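Local atomic coordinates of type C neurotoxin (Clostridium botulinum, PDB entry 3PME), a protein that probably carries the receptor-binding function of a C/D mosaic botulinum neurotoxin, recognising gangliosides and membrane lipid at the nerve-cell surface. Residues K224-N229 against F402-S407; L231-E236 against S285-G290; K119-I124 against E165-L170. All coordinates share one frame; numbering follows the deposited sequence.

Contact 1 (K224-N229 against F402-S407)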
loop_
_atom_site.group_PDB
_atom_site.type_symbol
_atom_site.label_atom_id
_atom_site.label_comp_id
_atom_site.label_asym_id
_atom_site.label_seq_id
_atom_site.Cartn_x
_atom_site.Cartn_y
_atom_site.Cartn_z
ATOM N N LYS A 224 -6.786 -2.130 3.186
ATOM C CA LYS A 224 -6.028 -1.207 2.343
ATOM C C LYS A 224 -6.537 -1.135 0.912
ATOM O O LYS A 224 -7.108 -2.093 0.391
ATOM C CB LYS A 224 -4.554 -1.620 2.300
ATOM C CG LYS A 224 -3.932 -1.813 3.667
ATOM C CD LYS A 224 -4.078 -0.580 4.542
ATOM C CE LYS A 224 -3.155 -0.698 5.766
ATOM N NZ LYS A 224 -3.428 -1.958 6.534
ATOM N N ASP A 225 -6.330 0.012 0.275
ATOM C CA ASP A 225 -6.532 0.090 -1.170
ATOM C C ASP A 225 -5.308 -0.472 -1.902
ATOM O O ASP A 225 -4.343 -0.947 -1.273
ATOM C CB ASP A 225 -6.938 1.510 -1.640
ATOM C CG ASP A 225 -5.803 2.537 -1.561
ATOM O OD1 ASP A 225 -4.614 2.168 -1.411
ATOM O OD2 ASP A 225 -6.102 3.745 -1.670
ATOM N N TYR A 226 -5.352 -0.428 -3.226
ATOM C CA TYR A 226 -4.337 -1.007 -4.096
ATOM C C TYR A 226 -2.947 -0.468 -3.786
ATOM O O TYR A 226 -1.950 -1.188 -3.915
ATOM C CB TYR A 226 -4.724 -0.678 -5.539
ATOM C CG TYR A 226 -3.800 -1.206 -6.601
ATOM C CD1 TYR A 226 -3.869 -2.532 -7.011
ATOM C CD2 TYR A 226 -2.868 -0.373 -7.207
ATOM C CE1 TYR A 226 -3.018 -3.024 -7.987
ATOM C CE2 TYR A 226 -2.036 -0.848 -8.195
ATOM C CZ TYR A 226 -2.106 -2.174 -8.574
ATOM O OH TYR A 226 -1.255 -2.652 -9.543
ATOM N N TRP A 227 -2.880 0.791 -3.380
ATOM C CA TRP A 227 -1.604 1.472 -3.142
ATOM C C TRP A 227 -1.088 1.275 -1.722
ATOM O O TRP A 227 -0.000 1.745 -1.389
ATOM C CB TRP A 227 -1.791 2.980 -3.353
ATOM C CG TRP A 227 -2.552 3.288 -4.600
ATOM C CD1 TRP A 227 -3.833 3.765 -4.687
ATOM C CD2 TRP A 227 -2.095 3.114 -5.941
ATOM N NE1 TRP A 227 -4.193 3.902 -6.004
ATOM C CE2 TRP A 227 -3.144 3.514 -6.796
ATOM C CE3 TRP A 227 -0.900 2.647 -6.504
ATOM C CZ2 TRP A 227 -3.026 3.468 -8.184
ATOM C CZ3 TRP A 227 -0.782 2.607 -7.885
ATOM C CH2 TRP A 227 -1.845 3.014 -8.710
ATOM N N GLY A 228 -1.873 0.624 -0.872
ATOM C CA GLY A 228 -1.536 0.523 0.542
ATOM C C GLY A 228 -2.053 1.635 1.451
ATOM O O GLY A 228 -1.699 1.700 2.628
ATOM N N ASN A 229 -2.890 2.517 0.910
ATOM C CA ASN A 229 -3.562 3.543 1.708
ATOM C C ASN A 229 -4.738 2.903 2.450
ATOM O O ASN A 229 -5.265 1.876 2.016
ATOM C CB ASN A 229 -4.168 4.632 0.814
ATOM C CG ASN A 229 -3.179 5.240 -0.158
ATOM O OD1 ASN A 229 -2.045 5.558 0.196
ATOM N ND2 ASN A 229 -3.623 5.432 -1.401
ATOM N N PHE A 402 -8.858 -13.172 -3.786
ATOM C CA PHE A 402 -8.260 -11.918 -3.344
ATOM C C PHE A 402 -8.801 -10.745 -4.155
ATOM O O PHE A 402 -8.788 -10.788 -5.381
ATOM C CB PHE A 402 -6.732 -11.952 -3.481
ATOM C CG PHE A 402 -6.044 -13.004 -2.631
ATOM C CD1 PHE A 402 -6.744 -13.770 -1.707
ATOM C CD2 PHE A 402 -4.677 -13.206 -2.764
ATOM C CE1 PHE A 402 -6.090 -14.732 -0.939
ATOM C CE2 PHE A 402 -4.014 -14.162 -1.996
ATOM C CZ PHE A 402 -4.719 -14.919 -1.089
ATOM N N TRP A 403 -9.245 -9.699 -3.456
ATOM C CA TRP A 403 -9.775 -8.495 -4.107
ATOM C C TRP A 403 -8.961 -7.261 -3.768
ATOM O O TRP A 403 -8.459 -7.122 -2.650
ATOM C CB TRP A 403 -11.238 -8.271 -3.698
ATOM C CG TRP A 403 -12.081 -9.447 -4.048
ATOM C CD1 TRP A 403 -12.306 -10.549 -3.280
ATOM C CD2 TRP A 403 -12.749 -9.678 -5.291
ATOM N NE1 TRP A 403 -13.091 -11.449 -3.960
ATOM C CE2 TRP A 403 -13.386 -10.934 -5.196
ATOM C CE3 TRP A 403 -12.883 -8.939 -6.469
ATOM C CZ2 TRP A 403 -14.136 -11.470 -6.238
ATOM C CZ3 TRP A 403 -13.650 -9.476 -7.508
ATOM C CH2 TRP A 403 -14.252 -10.725 -7.381
ATOM N N LYS A 404 -8.843 -6.362 -4.741
ATOM C CA LYS A 404 -8.147 -5.096 -4.530
ATOM C C LYS A 404 -9.039 -3.960 -4.996
ATOM O O LYS A 404 -9.977 -4.169 -5.779
ATOM C CB LYS A 404 -6.805 -5.057 -5.265
ATOM C CG LYS A 404 -5.786 -6.069 -4.763
ATOM C CD LYS A 404 -4.477 -5.873 -5.514
ATOM C CE LYS A 404 -3.341 -6.651 -4.880
ATOM N NZ LYS A 404 -2.038 -6.294 -5.494
ATOM N N PHE A 405 -8.748 -2.769 -4.489
ATOM C CA PHE A 405 -9.587 -1.603 -4.725
ATOM C C PHE A 405 -8.705 -0.452 -5.173
ATOM O O PHE A 405 -7.912 0.094 -4.389
ATOM C CB PHE A 405 -10.355 -1.259 -3.452
ATOM C CG PHE A 405 -11.322 -2.332 -3.034
ATOM C CD1 PHE A 405 -12.611 -2.340 -3.526
ATOM C CD2 PHE A 405 -10.930 -3.345 -2.165
ATOM C CE1 PHE A 405 -13.507 -3.341 -3.163
ATOM C CE2 PHE A 405 -11.817 -4.348 -1.801
ATOM C CZ PHE A 405 -13.113 -4.339 -2.295
ATOM N N ILE A 406 -8.835 -0.074 -6.444
ATOM C CA ILE A 406 -7.936 0.938 -6.980
ATOM C C ILE A 406 -8.559 2.312 -6.893
ATOM O O ILE A 406 -9.526 2.594 -7.591
ATOM C CB ILE A 406 -7.551 0.654 -8.438
ATOM C CG1 ILE A 406 -6.968 -0.755 -8.578
ATOM C CG2 ILE A 406 -6.548 1.697 -8.919
ATOM C CD1 ILE A 406 -6.696 -1.133 -10.026
ATOM N N SER A 407 -8.005 3.162 -6.037
ATOM C CA SER A 407 -8.434 4.552 -5.952
ATOM C C SER A 407 -7.673 5.402 -6.972
ATOM O O SER A 407 -6.543 5.062 -7.373
ATOM C CB SER A 407 -8.163 5.080 -4.550
ATOM O OG SER A 407 -6.781 4.866 -4.228
HETATM O O HOH W 1 -6.878 -3.186 -2.236
HETATM O O HOH W 2 -1.307 -3.818 -4.481
#
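The indole of W227 has Y226 CD2 over one face, 3.5 Å above the plane and toward the rim, while at its edge NE1 bonds S407 O in the ring plane, nearly straight (165°), at 3.0 Å. I406 CD1 lies over one face of the Y226 ring and water 2 over the opposite one, toward the rim; K404 CD approaches its CD1 obliquely. Y226 CG is anti to its backbone N (chi1 -179°), laying the ring alongside I406, with CG 3.8 Å from I406 CG1. Y226 N donates to F405 O at 2.9 Å, from above the carbonyl plane. D225 opens a type I turn to G228; its OD1 takes the backbone N-H of W227, an Asx turn, and that of N229. Its OD2 receives N229 ND2 on the syn lone pair and S407 OG at 2.9 Å from above the carboxylate. Water 1 joins K224 O to F405 N, water 2 Y226 O to K404 NZ. W140, bonded to N229 OD1, and Y39, to G228 O, come from the N-terminal receptor-binding part, so the turn, in the C-terminal one, sits at their junction. Four donors on one buried carboxylate would favour its ionised form and probably fix the turn against F405 and S407.

Contact 2 (L231-E236 against S285-G290); sequences LKFDTE and SRILNG
L231 O is held by one hydrogen bond, from I287 N at 2.9 Å along an almost straight N-H (171°) above the carbonyl plane, and one weaker CA-H...O contact, from R286 CA at 3.4 Å. S285 O likewise has one N-H and one CA-H partner, F233 N and K232 CA, but F233 N meets it nearly along the C=O axis at 3.0 Å. The two bonds flank K232 and R286, the non-hydrogen-bonded pair of a single antiparallel beta bridge between irregular segments. This bridge joins two loops of the C-terminal receptor-binding domain, whose family belongs to the trefoil clan: one leads to strand 238-241, the other to strand 292-299. On the buried side, I287 CG1 is anti to its carbonyl carbon (chi1 -61°) and stands over the centre of the F233 ring in a CH-pi contact, 3.5 Å from the centroid and 4° off the normal. I287 CD1 reaches on to L231 CD2 at 3.7 Å, the two side chains crossing obliquely. S285 OG lies at the edge of the F233 ring, 3.3 Å from CD2, and is hydrogen-bonded to N282 O. I275 and I345 touch both L231 and I287, continuing this apolar patch into strands 273-277 and 343-347.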
loop_
_atom_site.group_PDB
_atom_site.type_symbol
_atom_site.label_atom_id
_atom_site.label_comp_id
_atom_site.label_asym_id
_atom_site.label_seq_id
_atom_site.Cartn_x
_atom_site.Cartn_y
_atom_site.Cartn_z
ATOM N N LEU A 231 -8.372 1.982 3.176
ATOM C CA LEU A 231 -9.614 1.912 2.407
ATOM C C LEU A 231 -10.656 2.717 3.166
ATOM O O LEU A 231 -10.679 2.694 4.399
ATOM C CB LEU A 231 -10.043 0.448 2.262
ATOM C CG LEU A 231 -11.033 0.161 1.131
ATOM C CD1 LEU A 231 -10.311 0.193 -0.220
ATOM C CD2 LEU A 231 -11.696 -1.180 1.354
ATOM N N LYS A 232 -11.495 3.452 2.439
ATOM C CA LYS A 232 -12.478 4.327 3.070
ATOM C C LYS A 232 -13.862 4.119 2.497
ATOM O O LYS A 232 -14.026 3.834 1.317
ATOM C CB LYS A 232 -12.099 5.792 2.866
ATOM C CG LYS A 232 -10.777 6.207 3.518
ATOM C CD LYS A 232 -10.343 7.605 3.076
ATOM C CE LYS A 232 -9.934 7.618 1.605
ATOM N NZ LYS A 232 -9.359 8.937 1.183
ATOM N N PHE A 233 -14.862 4.308 3.345
ATOM C CA PHE A 233 -16.229 4.365 2.862
ATOM C C PHE A 233 -16.415 5.537 1.890
ATOM O O PHE A 233 -15.702 6.533 1.976
ATOM C CB PHE A 233 -17.183 4.465 4.045
ATOM C CG PHE A 233 -17.220 3.226 4.878
ATOM C CD1 PHE A 233 -17.790 2.060 4.387
ATOM C CD2 PHE A 233 -16.664 3.214 6.142
ATOM C CE1 PHE A 233 -17.816 0.908 5.154
ATOM C CE2 PHE A 233 -16.676 2.065 6.919
ATOM C CZ PHE A 233 -17.248 0.908 6.429
ATOM N N ASP A 234 -17.358 5.396 0.958
ATOM C CA ASP A 234 -17.683 6.455 -0.028
ATOM C C ASP A 234 -16.709 6.715 -1.181
ATOM O O ASP A 234 -17.114 7.152 -2.260
ATOM C CB ASP A 234 -17.981 7.775 0.671
ATOM C CG ASP A 234 -19.178 7.685 1.551
ATOM O OD1 ASP A 234 -20.296 7.958 1.050
ATOM O OD2 ASP A 234 -19.016 7.326 2.736
ATOM N N THR A 235 -15.430 6.475 -0.969
ATOM C CA THR A 235 -14.444 6.710 -2.008
ATOM C C THR A 235 -14.731 5.796 -3.194
ATOM O O THR A 235 -15.098 4.633 -3.029
ATOM C CB THR A 235 -13.015 6.453 -1.462
ATOM O OG1 THR A 235 -12.715 7.450 -0.479
ATOM C CG2 THR A 235 -11.945 6.499 -2.563
ATOM N N GLU A 236 -14.552 6.320 -4.399
ATOM C CA GLU A 236 -14.716 5.493 -5.580
ATOM C C GLU A 236 -13.507 4.590 -5.755
ATOM O O GLU A 236 -12.359 5.036 -5.661
ATOM C CB GLU A 236 -14.950 6.346 -6.827
ATOM C CG GLU A 236 -16.324 6.997 -6.794
ATOM C CD GLU A 236 -16.677 7.747 -8.067
ATOM O OE1 GLU A 236 -15.885 7.713 -9.026
ATOM O OE2 GLU A 236 -17.768 8.363 -8.093
ATOM N N SER A 285 -14.975 7.377 6.454
ATOM C CA SER A 285 -14.208 6.760 7.544
ATOM C C SER A 285 -13.470 5.503 7.070
ATOM O O SER A 285 -13.803 4.926 6.030
ATOM C CB SER A 285 -15.088 6.451 8.759
ATOM O OG SER A 285 -16.026 5.432 8.491
ATOM N N ARG A 286 -12.451 5.097 7.817
ATOM C CA ARG A 286 -11.673 3.917 7.438
ATOM C C ARG A 286 -12.487 2.645 7.537
ATOM O O ARG A 286 -13.288 2.472 8.465
ATOM C CB ARG A 286 -10.413 3.795 8.295
ATOM C CG ARG A 286 -9.404 4.896 8.062
ATOM C CD ARG A 286 -8.250 4.781 9.039
ATOM N NE ARG A 286 -7.144 5.653 8.655
ATOM C CZ ARG A 286 -5.948 5.643 9.243
ATOM N NH1 ARG A 286 -5.715 4.822 10.255
ATOM N NH2 ARG A 286 -4.996 6.467 8.825
ATOM N N ILE A 287 -12.282 1.756 6.572
ATOM C CA ILE A 287 -12.915 0.449 6.579
ATOM C C ILE A 287 -12.020 -0.538 7.312
ATOM O O ILE A 287 -10.848 -0.705 6.972
ATOM C CB ILE A 287 -13.203 -0.034 5.157
ATOM C CG1 ILE A 287 -14.156 0.957 4.472
ATOM C CG2 ILE A 287 -13.822 -1.424 5.191
ATOM C CD1 ILE A 287 -14.453 0.635 3.011
ATOM N N LEU A 288 -12.572 -1.172 8.334
ATOM C CA LEU A 288 -11.795 -2.040 9.206
ATOM C C LEU A 288 -12.048 -3.511 8.950
ATOM O O LEU A 288 -13.101 -3.913 8.474
ATOM C CB LEU A 288 -12.102 -1.730 10.675
ATOM C CG LEU A 288 -11.872 -0.284 11.100
ATOM C CD1 LEU A 288 -12.061 -0.142 12.610
ATOM C CD2 LEU A 288 -10.494 0.222 10.683
ATOM N N ASN A 289 -11.048 -4.311 9.280
ATOM C CA ASN A 289 -11.172 -5.747 9.268
ATOM C C ASN A 289 -12.442 -6.243 9.972
ATOM O O ASN A 289 -12.666 -5.956 11.154
ATOM C CB ASN A 289 -9.907 -6.317 9.924
ATOM C CG ASN A 289 -9.881 -7.815 9.935
ATOM O OD1 ASN A 289 -10.081 -8.465 8.909
ATOM N ND2 ASN A 289 -9.630 -8.389 11.110
ATOM N N GLY A 290 -13.278 -6.975 9.235
ATOM C CA GLY A 290 -14.526 -7.497 9.759
ATOM C C GLY A 290 -15.760 -6.606 9.608
ATOM O O GLY A 290 -16.863 -7.006 9.985
#

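Contact 3 (K119-I124 against E165-L170)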
loop_
_atom_site.group_PDB
_atom_site.type_symbol
_atom_site.label_atom_id
_atom_site.label_comp_id
_atom_site.label_asym_id
_atom_site.label_seq_id
_atom_site.Cartn_x
_atom_site.Cartn_y
_atom_site.Cartn_z
ATOM N N LYS A 119 34.964 7.101 -0.703
ATOM C CA LYS A 119 34.635 5.746 -1.133
ATOM C C LYS A 119 33.267 5.394 -0.554
ATOM O O LYS A 119 32.964 5.739 0.588
ATOM C CB LYS A 119 35.707 4.768 -0.651
ATOM C CG LYS A 119 35.430 3.303 -0.956
ATOM C CD LYS A 119 36.514 2.395 -0.367
ATOM C CE LYS A 119 36.163 0.922 -0.552
ATOM N NZ LYS A 119 37.100 0.020 0.179
ATOM N N TYR A 120 32.423 4.729 -1.328
ATOM C CA TYR A 120 31.098 4.406 -0.814
ATOM C C TYR A 120 30.666 2.978 -1.125
ATOM O O TYR A 120 31.225 2.311 -2.006
ATOM C CB TYR A 120 30.047 5.393 -1.324
ATOM C CG TYR A 120 29.755 5.261 -2.795
ATOM C CD1 TYR A 120 30.532 5.920 -3.737
ATOM C CD2 TYR A 120 28.706 4.473 -3.241
ATOM C CE1 TYR A 120 30.270 5.799 -5.084
ATOM C CE2 TYR A 120 28.428 4.354 -4.588
ATOM C CZ TYR A 120 29.216 5.017 -5.501
ATOM O OH TYR A 120 28.954 4.894 -6.845
ATOM N N LYS A 121 29.695 2.508 -0.356
ATOM C CA LYS A 121 29.028 1.231 -0.612
ATOM C C LYS A 121 27.543 1.521 -0.698
ATOM O O LYS A 121 27.062 2.486 -0.106
ATOM C CB LYS A 121 29.286 0.234 0.520
ATOM C CG LYS A 121 30.750 -0.118 0.729
ATOM C CD LYS A 121 31.344 -0.744 -0.522
ATOM C CE LYS A 121 32.730 -1.318 -0.250
ATOM N NZ LYS A 121 32.641 -2.679 0.357
ATOM N N SER A 122 26.811 0.700 -1.435
ATOM C CA SER A 122 25.380 0.940 -1.584
ATOM C C SER A 122 24.549 -0.333 -1.505
ATOM O O SER A 122 25.021 -1.435 -1.813
ATOM C CB SER A 122 25.099 1.663 -2.902
ATOM O OG SER A 122 25.454 0.857 -4.003
ATOM N N LEU A 123 23.305 -0.166 -1.066
ATOM C CA LEU A 123 22.285 -1.201 -1.157
ATOM C C LEU A 123 21.289 -0.681 -2.169
ATOM O O LEU A 123 20.862 0.462 -2.077
ATOM C CB LEU A 123 21.589 -1.384 0.186
ATOM C CG LEU A 123 22.464 -1.928 1.318
ATOM C CD1 LEU A 123 21.784 -1.645 2.660
ATOM C CD2 LEU A 123 22.666 -3.425 1.095
ATOM N N ILE A 124 20.927 -1.519 -3.130
ATOM C CA ILE A 124 20.046 -1.100 -4.206
ATOM C C ILE A 124 18.889 -2.078 -4.321
ATOM O O ILE A 124 19.085 -3.293 -4.308
ATOM C CB ILE A 124 20.806 -1.016 -5.542
ATOM C CG1 ILE A 124 22.009 -0.080 -5.413
ATOM C CG2 ILE A 124 19.885 -0.495 -6.648
ATOM C CD1 ILE A 124 22.991 -0.174 -6.581
ATOM N N GLU A 165 25.593 -5.702 1.829
ATOM C CA GLU A 165 26.816 -5.121 1.302
ATOM C C GLU A 165 27.836 -4.975 2.417
ATOM O O GLU A 165 27.525 -4.549 3.527
ATOM C CB GLU A 165 26.544 -3.763 0.641
ATOM C CG GLU A 165 27.759 -3.180 -0.066
ATOM C CD GLU A 165 28.054 -3.870 -1.383
ATOM O OE1 GLU A 165 27.173 -4.600 -1.884
ATOM O OE2 GLU A 165 29.160 -3.672 -1.928
ATOM N N ARG A 166 29.073 -5.338 2.113
ATOM C CA ARG A 166 30.133 -5.276 3.101
ATOM C C ARG A 166 30.518 -3.823 3.348
ATOM O O ARG A 166 30.667 -3.056 2.401
ATOM C CB ARG A 166 31.331 -6.071 2.587
ATOM C CG ARG A 166 32.461 -6.226 3.562
ATOM C CD ARG A 166 33.430 -7.288 3.045
ATOM N NE ARG A 166 33.992 -6.940 1.742
ATOM C CZ ARG A 166 33.483 -7.315 0.569
ATOM N NH1 ARG A 166 32.383 -8.061 0.517
ATOM N NH2 ARG A 166 34.075 -6.937 -0.558
ATOM N N ILE A 167 30.653 -3.442 4.613
ATOM C CA ILE A 167 31.103 -2.091 4.940
ATOM C C ILE A 167 32.304 -2.097 5.879
ATOM O O ILE A 167 32.870 -1.048 6.171
ATOM C CB ILE A 167 29.976 -1.211 5.543
ATOM C CG1 ILE A 167 29.374 -1.863 6.793
ATOM C CG2 ILE A 167 28.890 -0.928 4.503
ATOM C CD1 ILE A 167 28.465 -0.949 7.583
ATOM N N GLU A 168 32.689 -3.285 6.337
ATOM C CA GLU A 168 33.796 -3.418 7.270
ATOM C C GLU A 168 35.091 -2.961 6.618
ATOM O O GLU A 168 36.065 -2.652 7.306
ATOM C CB GLU A 168 33.929 -4.874 7.729
ATOM C CG GLU A 168 34.914 -5.076 8.871
ATOM C CD GLU A 168 35.182 -6.544 9.156
ATOM O OE1 GLU A 168 34.848 -7.391 8.293
ATOM O OE2 GLU A 168 35.732 -6.847 10.240
ATOM N N ASP A 169 35.099 -2.914 5.291
ATOM C CA ASP A 169 36.282 -2.517 4.537
ATOM C C ASP A 169 36.340 -1.018 4.199
ATOM O O ASP A 169 37.333 -0.541 3.649
ATOM C CB ASP A 169 36.408 -3.355 3.256
ATOM C CG ASP A 169 35.179 -3.254 2.359
ATOM O OD1 ASP A 169 34.048 -3.122 2.880
ATOM O OD2 ASP A 169 35.346 -3.322 1.122
ATOM N N LEU A 170 35.279 -0.274 4.497
ATOM C CA LEU A 170 35.341 1.179 4.343
ATOM C C LEU A 170 36.345 1.712 5.348
ATOM O O LEU A 170 36.628 1.072 6.359
ATOM C CB LEU A 170 33.978 1.832 4.611
ATOM C CG LEU A 170 32.910 1.715 3.521
ATOM C CD1 LEU A 170 31.595 2.366 3.972
ATOM C CD2 LEU A 170 33.390 2.330 2.228
HETATM O O HOH W 3 31.920 -4.591 -1.514
HETATM O O HOH W 4 28.439 -1.112 -3.079
#
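K121 NZ is the hub of the contact, with four acceptors around it. D169 OD1 and OD2 each lie 2.9 Å from K121 NZ and use their syn lone pairs, so the ammonium sits in the fork of the carboxylate in a salt bridge. R166 O, 2.9 Å from K121 NZ, has the donor above its carbonyl plane; water 3 accepts from K121 NZ at 2.8 Å and donates to E165 OE2. With three hydrogens, at least one must be shared, plausibly between the D169 oxygens. The lysine reaches this place by bending at chi2 (-60°) and again at chi4 (82°). K121 and L170 run alongside in opposite senses, K121 CG 3.9 Å from L170 CD2, while K121 CB rests on E165 CG at 3.8 Å. K119, extended beyond CG, runs over the same L170 methyl and brings its NZ to D169 OD2, a long salt bridge; R166 NE makes another long one to that oxygen. The carboxylate thus draws three cations together, which probably eases their repulsion and favours its charged form. D169 is presented by a type I turn from I167 to L170. Water 4 accepts from S122 N and donates weakly to E165 OE2. Further out, M153 touches K121, L123 and I167. Backbone bonds tie K121 to L113 and E165 to M153, in separate antiparallel sheets. The salt-bridge network thus spans edge strand 120-126 with its lead-in residue K119, and the end of strand 160-166 with the turn that follows, consistent with the concanavalin-like jelly roll of the N-terminal receptor-binding domain.

Contacts 1 and 2 belong to the C-terminal receptor-binding domain and adjoin each other, their centres about 11 Å apart; the segments of contact 2 are nested within the loop that contact 1 closes. They meet at L231, whose CD1 packs 3.5 Å from F405 CB and also touches D225 CB, so one leucine serves both. Contact 3 lies in the N-terminal receptor-binding domain and closes earlier in the chain. Its centre is about 36 Å from that of contact 1, with nearest atoms about 19 Å apart, and about 43 Å from that of contact 2, on the opposite side of the chain's centre. Contact 1 faces the N-terminal part through Y39, K76 and W140, whereas contact 3 touches neither of the others.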